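Local coordinates for protein aldo-keto reductase family 1, member B4 (Aldose reductase) (Schistosoma japonicum, PDB 4HBK) that probably reduces the aldehyde group of sugars and other carbonyl compounds with NADPH, as an aldose reductase of the aldo/keto reductase family, at residues E90-A95 / L133-L138; R198-I203 / I225-Y230. One frame throughout, in Å; residues are numbered along the deposited sequence.

Interaction 1 (E90-A95 / L133-L138)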
loop_
_atom_site.group_PDB
_atom_site.type_symbol
_atom_site.label_atom_id
_atom_site.label_comp_id
_atom_site.label_asym_id
_atom_site.label_seq_id
_atom_site.Cartn_x
_atom_site.Cartn_y
_atom_site.Cartn_z
ATOM N N GLU A 90 18.765 -5.906 -1.029
ATOM C CA GLU A 90 19.936 -6.309 -1.806
ATOM C C GLU A 90 19.677 -6.133 -3.297
ATOM O O GLU A 90 20.497 -5.544 -4.013
ATOM C CB GLU A 90 20.322 -7.762 -1.512
ATOM C CG GLU A 90 21.608 -8.198 -2.189
ATOM C CD GLU A 90 21.961 -9.649 -1.902
ATOM O OE1 GLU A 90 23.167 -9.949 -1.783
ATOM O OE2 GLU A 90 21.039 -10.489 -1.800
ATOM N N ALA A 91 18.542 -6.647 -3.763
ATOM C CA ALA A 91 18.171 -6.478 -5.160
ATOM C C ALA A 91 18.133 -4.992 -5.523
ATOM O O ALA A 91 18.619 -4.586 -6.578
ATOM C CB ALA A 91 16.825 -7.151 -5.444
ATOM N N LEU A 92 17.580 -4.176 -4.629
ATOM C CA LEU A 92 17.489 -2.733 -4.847
ATOM C C LEU A 92 18.877 -2.104 -4.986
ATOM O O LEU A 92 19.120 -1.289 -5.875
ATOM C CB LEU A 92 16.764 -2.061 -3.680
ATOM C CG LEU A 92 15.976 -0.772 -3.936
ATOM C CD1 LEU A 92 16.051 0.189 -2.748
ATOM C CD2 LEU A 92 16.433 -0.097 -5.206
ATOM N N GLU A 93 19.778 -2.469 -4.086
ATOM C CA GLU A 93 21.098 -1.858 -4.067
ATOM C C GLU A 93 21.851 -2.204 -5.342
ATOM O O GLU A 93 22.528 -1.360 -5.927
ATOM C CB GLU A 93 21.883 -2.325 -2.847
ATOM C CG GLU A 93 23.260 -1.700 -2.704
ATOM C CD GLU A 93 23.908 -2.119 -1.403
ATOM O OE1 GLU A 93 24.340 -3.290 -1.305
ATOM O OE2 GLU A 93 23.946 -1.293 -0.463
ATOM N N ASN A 94 21.723 -3.448 -5.778
ATOM C CA ASN A 94 22.391 -3.869 -6.993
ATOM C C ASN A 94 21.793 -3.200 -8.220
ATOM O O ASN A 94 22.517 -2.827 -9.136
ATOM C CB ASN A 94 22.376 -5.392 -7.118
ATOM C CG ASN A 94 23.274 -6.062 -6.094
ATOM O OD1 ASN A 94 24.241 -5.461 -5.618
ATOM N ND2 ASN A 94 22.968 -7.316 -5.753
ATOM N N ALA A 95 20.473 -3.024 -8.227
ATOM C CA ALA A 95 19.799 -2.381 -9.355
ATOM C C ALA A 95 20.152 -0.906 -9.502
ATOM O O ALA A 95 20.396 -0.440 -10.607
ATOM C CB ALA A 95 18.293 -2.551 -9.260
ATOM N N LEU A 133 16.454 -3.055 4.235
ATOM C CA LEU A 133 16.315 -2.445 2.911
ATOM C C LEU A 133 17.604 -1.766 2.469
ATOM O O LEU A 133 17.732 -1.355 1.316
ATOM C CB LEU A 133 15.168 -1.434 2.903
ATOM C CG LEU A 133 13.762 -2.040 2.960
ATOM C CD1 LEU A 133 12.683 -0.957 2.982
ATOM C CD2 LEU A 133 13.566 -2.992 1.772
ATOM N N ARG A 134 18.546 -1.620 3.397
ATOM C CA ARG A 134 19.828 -1.007 3.078
ATOM C C ARG A 134 19.673 0.474 2.704
ATOM O O ARG A 134 20.384 0.994 1.848
ATOM C CB ARG A 134 20.533 -1.820 1.978
ATOM C CG ARG A 134 20.903 -3.220 2.483
ATOM C CD ARG A 134 20.823 -4.304 1.413
ATOM N NE ARG A 134 22.096 -4.493 0.726
ATOM C CZ ARG A 134 22.817 -5.612 0.748
ATOM N NH1 ARG A 134 22.399 -6.683 1.414
ATOM N NH2 ARG A 134 23.962 -5.661 0.081
ATOM N N LEU A 135 18.752 1.145 3.390
ATOM C CA LEU A 135 18.419 2.537 3.131
ATOM C C LEU A 135 18.722 3.397 4.358
ATOM O O LEU A 135 18.778 2.884 5.475
ATOM C CB LEU A 135 16.927 2.644 2.814
ATOM C CG LEU A 135 16.458 1.900 1.568
ATOM C CD1 LEU A 135 14.948 2.077 1.389
ATOM C CD2 LEU A 135 17.228 2.395 0.346
ATOM N N ASN A 136 18.891 4.704 4.157
ATOM C CA ASN A 136 19.046 5.612 5.289
ATOM C C ASN A 136 17.731 6.251 5.680
ATOM O O ASN A 136 17.593 6.745 6.792
ATOM C CB ASN A 136 20.093 6.690 5.004
ATOM C CG ASN A 136 21.431 6.095 4.628
ATOM O OD1 ASN A 136 21.962 5.233 5.324
ATOM N ND2 ASN A 136 21.961 6.522 3.505
ATOM N N TYR A 137 16.772 6.239 4.762
ATOM C CA TYR A 137 15.438 6.770 5.034
ATOM C C TYR A 137 14.404 6.095 4.133
ATOM O O TYR A 137 14.749 5.517 3.100
ATOM C CB TYR A 137 15.399 8.288 4.819
ATOM C CG TYR A 137 15.516 8.685 3.366
ATOM C CD1 TYR A 137 14.386 8.794 2.561
ATOM C CD2 TYR A 137 16.762 8.930 2.792
ATOM C CE1 TYR A 137 14.495 9.146 1.229
ATOM C CE2 TYR A 137 16.881 9.285 1.458
ATOM C CZ TYR A 137 15.749 9.389 0.682
ATOM O OH TYR A 137 15.866 9.753 -0.645
ATOM N N LEU A 138 13.140 6.173 4.542
ATOM C CA LEU A 138 12.023 5.665 3.757
ATOM C C LEU A 138 11.274 6.864 3.214
ATOM O O LEU A 138 11.200 7.901 3.868
ATOM C CB LEU A 138 11.072 4.828 4.632
ATOM C CG LEU A 138 11.600 3.540 5.272
ATOM C CD1 LEU A 138 10.607 2.961 6.280
ATOM C CD2 LEU A 138 11.917 2.499 4.202
#
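Arg134 holds Glu93 through a salt bridge in which one carboxylate oxygen does the work. NH2 of Arg134 lies 2.8 Å from OE1 of Glu93 in a fairly straight hydrogen bond, and NE of Arg134 adds a weak, bent one to the same OE1 at 3.3 Å. The acceptor lies almost in the guanidinium plane, at the edge made by NE and NH2. OE1 is met on its syn side but from 33° out of the carboxylate plane, and the two planes stand 75° apart, so the pair does not form the flat, two-oxygen fork. Glu93 reaches out from the helix on an extended chain, whereas the chain of Arg134 bends at chi2 and chi3, which carries its head over the backbone at Glu90. There one guanidinium face rests on Glu90, whose CB is 3.7 Å from NH1 of Arg134. Separately, the aliphatic chain of the arginine brings its CD to 3.6 Å from N of Glu90. The Glu90 carboxylate makes no direct bond to the guanidinium; its OE1 stays 4.6 Å from NH1 of Arg134, near enough for the opposite charges probably to attract weakly. Deeper in, Leu92 and Leu135 lie roughly perpendicular, with CD1 of Leu92 4.0 Å from CD2 of Leu135. Arg134, with positive phi (66°), follows a helix that ends in a Schellman motif; the turn thus launches the arginine toward helix 85-98. Most of the contact is at the surface, and Leu92 is its one buried residue. Inward, Ile108 of strand 107-112 meets Leu92, Leu133 and Leu135, while Leu69 of helix 60-71 also packs on Leu92. The contact therefore ties helix 85-98 to the loop joining helix 119-133 to strand 138-143, outside the parallel barrel.

Interaction 2 (R198-I203 / I225-Y230); sequences RQIQNI and IKLVEY
Tyr230 reaches across from helix 225-233 to lodge its phenol end against Ile200 and Gln201, the residues that share most of the buried surface with it. The first torsion, 164°, sets CG opposite the backbone nitrogen and sends the ring toward helix 197-206; the axes of the two segments are 11.7 Å apart at their closest, and the ring spans much of the gap. Ile200 lies at the edge of the ring rather than over a face: its CB is close to the ring plane, and its CG2 is 3.8 Å from CE2 of Tyr230, the isoleucine and the tyrosine running antiparallel alongside one another. Gln201 meets the phenol with its aliphatic part. CG of Gln201 is only 3.1 Å from OH of Tyr230, a tight approach, and 3.8 Å from CZ of Tyr230. Beyond CG the glutamine chain runs on extended, and its amide plane stands at 81° to the ring; the contact is made by CG and CB, not by the amide. The hydroxyl also comes within 3.5 Å of N of Gln201, but at an angle too poor for a hydrogen bond. Toward the barrel, the CG1 branch of Ile200 extends the apolar seam inward, where its CD1 meets CD1 of Leu227 at 4.2 Å. Ile200 also rests on Leu214, and Leu227 on Ile216, both of strand 213-217, which connects the two helices. Arg198 and Lys226 are both salt-bridged to glutamates of the C-terminal tail, Arg198 to Glu337 and Glu342 and Lys226 to Glu343. The two segments run nearly parallel, their axes 14° apart, over the strand between them: this is the packing of successive outer helices in the (beta/alpha)8 barrel of aldo/keto reductases.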
loop_
_atom_site.group_PDB
_atom_site.type_symbol
_atom_site.label_atom_id
_atom_site.label_comp_id
_atom_site.label_asym_id
_atom_site.label_seq_id
_atom_site.Cartn_x
_atom_site.Cartn_y
_atom_site.Cartn_z
ATOM N N ARG A 198 -13.629 6.935 10.680
ATOM C CA ARG A 198 -13.624 7.248 12.110
ATOM C C ARG A 198 -12.196 7.311 12.634
ATOM O O ARG A 198 -11.808 8.259 13.311
ATOM C CB ARG A 198 -14.375 6.138 12.860
ATOM C CG ARG A 198 -15.104 6.534 14.133
ATOM C CD ARG A 198 -15.320 5.310 15.050
ATOM N NE ARG A 198 -14.059 4.940 15.704
ATOM C CZ ARG A 198 -13.426 3.770 15.577
ATOM N NH1 ARG A 198 -13.930 2.794 14.823
ATOM N NH2 ARG A 198 -12.276 3.576 16.213
ATOM N N GLN A 199 -11.419 6.284 12.306
ATOM C CA GLN A 199 -10.061 6.145 12.815
ATOM C C GLN A 199 -9.134 7.204 12.227
ATOM O O GLN A 199 -8.275 7.744 12.918
ATOM C CB GLN A 199 -9.542 4.734 12.533
ATOM C CG GLN A 199 -10.274 3.662 13.329
ATOM C CD GLN A 199 -9.974 2.268 12.827
ATOM O OE1 GLN A 199 -9.787 2.058 11.628
ATOM N NE2 GLN A 199 -9.927 1.302 13.739
ATOM N N ILE A 200 -9.312 7.511 10.950
ATOM C CA ILE A 200 -8.550 8.588 10.325
ATOM C C ILE A 200 -8.907 9.949 10.953
ATOM O O ILE A 200 -8.027 10.738 11.288
ATOM C CB ILE A 200 -8.788 8.622 8.804
ATOM C CG1 ILE A 200 -8.354 7.296 8.175
ATOM C CG2 ILE A 200 -8.073 9.837 8.175
ATOM C CD1 ILE A 200 -8.789 7.107 6.722
ATOM N N GLN A 201 -10.202 10.210 11.117
ATOM C CA GLN A 201 -10.659 11.426 11.782
ATOM C C GLN A 201 -9.893 11.625 13.080
ATOM O O GLN A 201 -9.335 12.687 13.320
ATOM C CB GLN A 201 -12.166 11.373 12.059
ATOM C CG GLN A 201 -13.034 11.696 10.835
ATOM C CD GLN A 201 -14.524 11.436 11.069
ATOM O OE1 GLN A 201 -14.906 10.452 11.703
ATOM N NE2 GLN A 201 -15.369 12.321 10.555
ATOM N N ASN A 202 -9.846 10.586 13.905
ATOM C CA ASN A 202 -9.171 10.660 15.192
ATOM C C ASN A 202 -7.684 10.974 15.069
ATOM O O ASN A 202 -7.151 11.764 15.846
ATOM C CB ASN A 202 -9.348 9.361 15.975
ATOM C CG ASN A 202 -8.583 9.371 17.284
ATOM O OD1 ASN A 202 -8.931 10.107 18.205
ATOM N ND2 ASN A 202 -7.537 8.554 17.375
ATOM N N ILE A 203 -7.009 10.339 14.115
ATOM C CA ILE A 203 -5.598 10.632 13.874
ATOM C C ILE A 203 -5.426 12.114 13.516
ATOM O O ILE A 203 -4.538 12.794 14.039
ATOM C CB ILE A 203 -5.013 9.763 12.729
ATOM C CG1 ILE A 203 -4.743 8.332 13.203
ATOM C CG2 ILE A 203 -3.734 10.388 12.186
ATOM C CD1 ILE A 203 -3.543 8.217 14.092
ATOM N N ILE A 225 -15.756 3.610 -2.493
ATOM C CA ILE A 225 -15.997 5.008 -2.879
ATOM C C ILE A 225 -16.080 6.001 -1.710
ATOM O O ILE A 225 -15.413 7.034 -1.715
ATOM C CB ILE A 225 -17.288 5.171 -3.732
ATOM C CG1 ILE A 225 -17.280 4.244 -4.950
ATOM C CG2 ILE A 225 -17.428 6.600 -4.218
ATOM C CD1 ILE A 225 -16.598 4.826 -6.147
ATOM N N LYS A 226 -16.913 5.700 -0.723
ATOM C CA LYS A 226 -17.127 6.630 0.383
ATOM C C LYS A 226 -15.853 6.955 1.157
ATOM O O LYS A 226 -15.588 8.114 1.475
ATOM C CB LYS A 226 -18.221 6.123 1.324
ATOM C CG LYS A 226 -19.610 6.200 0.717
ATOM C CD LYS A 226 -20.680 5.771 1.705
ATOM C CE LYS A 226 -22.067 6.061 1.155
ATOM N NZ LYS A 226 -23.138 5.900 2.177
ATOM N N LEU A 227 -15.071 5.927 1.458
ATOM C CA LEU A 227 -13.819 6.109 2.167
ATOM C C LEU A 227 -12.826 6.883 1.309
ATOM O O LEU A 227 -12.143 7.779 1.798
ATOM C CB LEU A 227 -13.231 4.754 2.553
ATOM C CG LEU A 227 -11.927 4.846 3.342
ATOM C CD1 LEU A 227 -12.117 5.791 4.533
ATOM C CD2 LEU A 227 -11.451 3.453 3.787
ATOM N N VAL A 228 -12.742 6.539 0.029
ATOM C CA VAL A 228 -11.807 7.219 -0.857
ATOM C C VAL A 228 -12.162 8.695 -0.964
ATOM O O VAL A 228 -11.290 9.567 -0.911
ATOM C CB VAL A 228 -11.802 6.625 -2.270
ATOM C CG1 VAL A 228 -11.099 7.585 -3.217
ATOM C CG2 VAL A 228 -11.121 5.238 -2.279
ATOM N N GLU A 229 -13.450 8.979 -1.113
ATOM C CA GLU A 229 -13.877 10.366 -1.226
ATOM C C GLU A 229 -13.561 11.115 0.062
ATOM O O GLU A 229 -13.070 12.244 0.029
ATOM C CB GLU A 229 -15.364 10.453 -1.567
ATOM C CG GLU A 229 -15.671 10.054 -3.004
ATOM C CD GLU A 229 -17.138 10.251 -3.362
ATOM O OE1 GLU A 229 -17.449 10.308 -4.569
ATOM O OE2 GLU A 229 -17.980 10.350 -2.439
ATOM N N TYR A 230 -13.834 10.479 1.197
ATOM C CA TYR A 230 -13.504 11.082 2.473
ATOM C C TYR A 230 -12.014 11.391 2.586
ATOM O O TYR A 230 -11.630 12.515 2.897
ATOM C CB TYR A 230 -13.901 10.200 3.646
ATOM C CG TYR A 230 -13.204 10.669 4.906
ATOM C CD1 TYR A 230 -13.624 11.828 5.573
ATOM C CD2 TYR A 230 -12.097 9.991 5.397
ATOM C CE1 TYR A 230 -12.972 12.269 6.712
ATOM C CE2 TYR A 230 -11.435 10.427 6.533
ATOM C CZ TYR A 230 -11.875 11.559 7.186
ATOM O OH TYR A 230 -11.203 11.982 8.311
#

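How the interactions relate
Both contacts belong to the outer layer of one barrel, on opposite sides of the chain's centre, 32 Å apart between centres and about 17 Å between nearest atoms. They follow one another in sequence and do not touch. Interaction 1 joins a helix to an alpha-to-beta loop by a salt bridge backed by aliphatic packing; interaction 2 joins two helices by apolar contacts around a tyrosine. Neither reaches the predicted active site of Tyr82, Lys111 and His144, though both pack near elements that lead to it: strand 107-112, beneath interaction 1, carries Lys111, the loop of 133-138 runs into the strand preceding His144, and Gln199 of interaction 2's helix touches Pro146.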